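Local coordinates for protein prepilin (Salmonella typhi, PDB 3FHV) that forms the subunit of the type IVb pilus, here its pilin domain, and interacts with the host chloride channel CFTR, probably serving adhesion, at residues E10-N13 with Y14-A18; G36-M39 with T40-I44. One frame throughout, in Å; residues are numbered along the deposited sequence.

Contact 1 (E10-N13 with Y14-A18)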
# COMPACT_ATOMS: atom_id res chain seq x y z
N GLU A 10 -5.58 -4.47 -10.35
CA GLU A 10 -6.23 -3.20 -10.61
C GLU A 10 -7.15 -2.80 -9.47
O GLU A 10 -7.12 -1.65 -9.00
CB GLU A 10 -7.01 -3.29 -11.93
CG GLU A 10 -6.15 -3.46 -13.18
CD GLU A 10 -5.42 -4.81 -13.26
OE1 GLU A 10 -5.92 -5.81 -12.70
OE2 GLU A 10 -4.34 -4.87 -13.89
N LEU A 11 -7.97 -3.74 -9.00
CA LEU A 11 -8.90 -3.47 -7.91
C LEU A 11 -8.14 -3.07 -6.65
O LEU A 11 -8.48 -2.09 -5.99
CB LEU A 11 -9.74 -4.72 -7.63
CG LEU A 11 -10.86 -4.56 -6.60
CD1 LEU A 11 -11.93 -3.62 -7.13
CD2 LEU A 11 -11.46 -5.92 -6.30
N THR A 12 -7.10 -3.83 -6.34
CA THR A 12 -6.29 -3.54 -5.17
C THR A 12 -5.60 -2.18 -5.30
O THR A 12 -5.44 -1.46 -4.31
CB THR A 12 -5.22 -4.64 -4.98
OG1 THR A 12 -5.88 -5.90 -4.81
CG2 THR A 12 -4.35 -4.35 -3.74
N ASN A 13 -5.21 -1.83 -6.52
CA ASN A 13 -4.54 -0.55 -6.75
C ASN A 13 -5.46 0.62 -6.45
O ASN A 13 -5.05 1.58 -5.80
CB ASN A 13 -4.02 -0.45 -8.20
CG ASN A 13 -2.68 -1.15 -8.39
OD1 ASN A 13 -1.91 -1.31 -7.44
ND2 ASN A 13 -2.38 -1.55 -9.62
N TYR A 14 -6.70 0.56 -6.93
CA TYR A 14 -7.63 1.65 -6.68
C TYR A 14 -8.01 1.72 -5.20
O TYR A 14 -8.13 2.80 -4.64
CB TYR A 14 -8.90 1.49 -7.53
CG TYR A 14 -8.62 1.51 -9.01
CD1 TYR A 14 -7.83 2.52 -9.58
CD2 TYR A 14 -9.08 0.49 -9.84
CE1 TYR A 14 -7.52 2.50 -10.94
CE2 TYR A 14 -8.78 0.47 -11.19
CZ TYR A 14 -7.99 1.47 -11.74
OH TYR A 14 -7.65 1.43 -13.06
N GLN A 15 -8.18 0.57 -4.58
CA GLN A 15 -8.56 0.55 -3.17
C GLN A 15 -7.47 1.13 -2.29
O GLN A 15 -7.75 1.95 -1.40
CB GLN A 15 -8.92 -0.89 -2.74
CG GLN A 15 -10.25 -1.36 -3.31
CD GLN A 15 -10.51 -2.84 -3.07
OE1 GLN A 15 -9.88 -3.46 -2.23
NE2 GLN A 15 -11.47 -3.41 -3.80
N THR A 16 -6.22 0.74 -2.55
CA THR A 16 -5.11 1.26 -1.76
C THR A 16 -4.84 2.73 -2.05
O THR A 16 -4.51 3.49 -1.14
CB THR A 16 -3.81 0.42 -1.98
OG1 THR A 16 -3.53 0.31 -3.38
CG2 THR A 16 -3.95 -0.97 -1.38
N LEU A 17 -4.98 3.13 -3.32
CA LEU A 17 -4.77 4.53 -3.70
C LEU A 17 -5.78 5.38 -2.93
O LEU A 17 -5.45 6.45 -2.43
CB LEU A 17 -4.96 4.72 -5.22
CG LEU A 17 -4.83 6.15 -5.77
CD1 LEU A 17 -3.46 6.72 -5.44
CD2 LEU A 17 -5.09 6.15 -7.27
N ALA A 18 -7.01 4.89 -2.83
CA ALA A 18 -8.06 5.60 -2.09
C ALA A 18 -7.67 5.71 -0.62
O ALA A 18 -7.75 6.78 -0.02
CB ALA A 18 -9.40 4.87 -2.23
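Thr16 carries its OG1 between its own backbone N and carbonyl carbon (chi1 52°), which swings the hydroxyl back over the preceding helical turn to Thr12 and Asn13. Tyr14 instead has its CG beside its backbone N (chi1 -61°), and the ring leans back on Glu10. Both lie on helix 8-25, the first helix of this type IV pilin domain, and each reaches back one turn.

The backbone bonds are those of a regular alpha-helix. The amide of Thr16 bonds to Thr12 O at an N-H...O angle of 163°. OG1 of Thr16 sits 2.8 Å from Thr12 O and 3.1 Å from Asn13 O. CG2 of Thr16 also meets CG2 of Thr12. The hydroxyl of Thr12 bonds to Gly8 O of its own chain and to Gly61 O of the second subunit, so this face of the helix borders the second subunit.

Tyr14 rests CD2 3.0 Å from Glu10 O, which also accepts the Tyr14 amide. The approach to the ring is oblique. Its OH reaches Thr93 on the sheet, and its ring meets Phe152, so the tyrosine ties helix to sheet. The Glu10 carboxylate turns away from the tyrosine and bonds to Ser68 through OE2.

On the flank toward helix 98-111, Gln15 runs extended beyond CG and crosses Leu11 at a slant. Both side chains also touch Met108 there. NE2 of Gln15 lies 3.4 Å from CD1 and 3.5 Å from CD2 of Leu11. Its approach to CG of that leucine is tighter still, and the exact placement of this amide is doubtful.

Contact 2 (G36-M39 with T40-I44); sequences GAKM and TDTLI
Lys38 and Thr42 stand one turn apart on helix 36-45, and their side chains pass at a slant. CE of Lys38 comes 4.0 Å from OG1 of Thr42. The hydroxyl itself is bonded back to the helix: OG1 gives its proton to Lys38 O at 2.9 Å. The amide of Thr42 bonds to the same oxygen. The two donors come from opposite faces of the carbonyl plane, so this one oxygen is gripped from both sides.

The lysine leaves its backbone with CG opposite N (chi1 179°) and bends at chi2, which carries NZ along the helix toward the Asp41 carboxylate. The two charges do not touch, as NZ of Lys38 and OD2 of Asp41 are 4.6 Å apart. Two waters bridge them instead. The first accepts from NZ of Lys38 and donates to OD2 of Asp41 and to OG1 of Thr42. The second joins NZ of Lys38 to OD2 of Asp41. This solvent-mediated pairing probably lets the opposite charges steady each other. The other oxygen of Asp41, OD1, bonds to Ala63 N and to Gln45 NE2.

Thr40 also turns its hydroxyl back one turn. OG1 of Thr40 lies 2.9 Å from Gly36 O and is bonded to Val75 N. On another side of the helix, the extended Met39 lays its CG 4.2 Å from CD1 of Leu43, a purely apolar touch.

Met39 and Leu43 face helix 8-25 at Thr21 and pack on Val75 of strand 72-78. Thr40 meets Leu65 of strand 62-66. The helix thus lies against the end of helix 8-25 and two strands of the antiparallel sheet.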
# COMPACT_ATOMS: atom_id res chain seq x y z
N GLY A 36 -6.84 17.88 -10.61
CA GLY A 36 -6.42 16.51 -10.47
C GLY A 36 -4.93 16.35 -10.76
O GLY A 36 -4.25 15.54 -10.14
N ALA A 37 -4.43 17.13 -11.72
CA ALA A 37 -3.02 17.05 -12.07
C ALA A 37 -2.12 17.25 -10.85
O ALA A 37 -1.16 16.50 -10.65
CB ALA A 37 -2.69 18.08 -13.13
N LYS A 38 -2.45 18.24 -10.03
CA LYS A 38 -1.64 18.53 -8.84
C LYS A 38 -1.84 17.53 -7.73
O LYS A 38 -0.89 17.10 -7.08
CB LYS A 38 -1.97 19.93 -8.31
CG LYS A 38 -1.19 20.31 -7.06
CD LYS A 38 0.31 20.31 -7.34
CE LYS A 38 1.11 20.80 -6.14
NZ LYS A 38 2.56 20.81 -6.47
N MET A 39 -3.09 17.15 -7.49
CA MET A 39 -3.40 16.19 -6.44
C MET A 39 -2.78 14.83 -6.75
O MET A 39 -2.26 14.15 -5.85
CB MET A 39 -4.92 16.06 -6.29
CG MET A 39 -5.36 15.11 -5.19
SD MET A 39 -7.14 15.22 -4.90
CE MET A 39 -7.23 14.53 -3.24
N THR A 40 -2.83 14.44 -8.02
CA THR A 40 -2.29 13.16 -8.45
C THR A 40 -0.76 13.17 -8.35
O THR A 40 -0.16 12.20 -7.92
CB THR A 40 -2.74 12.83 -9.89
OG1 THR A 40 -4.17 12.67 -9.92
CG2 THR A 40 -2.10 11.52 -10.38
N ASP A 41 -0.13 14.28 -8.73
CA ASP A 41 1.33 14.36 -8.65
C ASP A 41 1.79 14.27 -7.19
O ASP A 41 2.77 13.59 -6.89
CB ASP A 41 1.84 15.68 -9.25
CG ASP A 41 3.32 15.88 -9.00
OD1 ASP A 41 4.14 15.30 -9.74
OD2 ASP A 41 3.66 16.60 -8.04
N THR A 42 1.08 14.95 -6.29
CA THR A 42 1.42 14.92 -4.86
C THR A 42 1.35 13.49 -4.33
O THR A 42 2.24 13.04 -3.59
CB THR A 42 0.47 15.81 -4.04
OG1 THR A 42 0.48 17.15 -4.56
CG2 THR A 42 0.89 15.85 -2.58
N LEU A 43 0.30 12.76 -4.70
CA LEU A 43 0.12 11.38 -4.26
C LEU A 43 1.25 10.51 -4.78
O LEU A 43 1.81 9.69 -4.05
CB LEU A 43 -1.23 10.84 -4.75
CG LEU A 43 -2.41 11.35 -3.92
CD1 LEU A 43 -3.72 11.24 -4.70
CD2 LEU A 43 -2.46 10.55 -2.61
N ILE A 44 1.60 10.69 -6.05
CA ILE A 44 2.69 9.92 -6.63
C ILE A 44 3.97 10.22 -5.85
O ILE A 44 4.73 9.31 -5.53
CB ILE A 44 2.86 10.27 -8.12
CG1 ILE A 44 1.62 9.81 -8.89
CG2 ILE A 44 4.13 9.62 -8.67
CD1 ILE A 44 1.66 10.08 -10.38
O HOH W 1 2.75 17.94 -5.83
O HOH W 2 3.58 19.68 -8.62

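How the contacts relate
Contact 1 lies on helix 8-25 and contact 2 on helix 36-45, the next helix along the chain. Contact 1 closes before contact 2 opens. Their centres are 16 Å apart. Their nearest atoms are about 5 Å apart, and the two do not touch. What they share is the antiparallel sheet: both pack on strand 72-78, where Leu17 and Leu43 each meet Val75. Contact 2 also reaches the later turns of helix 8-25, through Thr21. The two helices thus pack on the same sheet of the soluble pilin domain, one bordering the second subunit at contact 1 and the other the bound peptide, through Ile44 of contact 2.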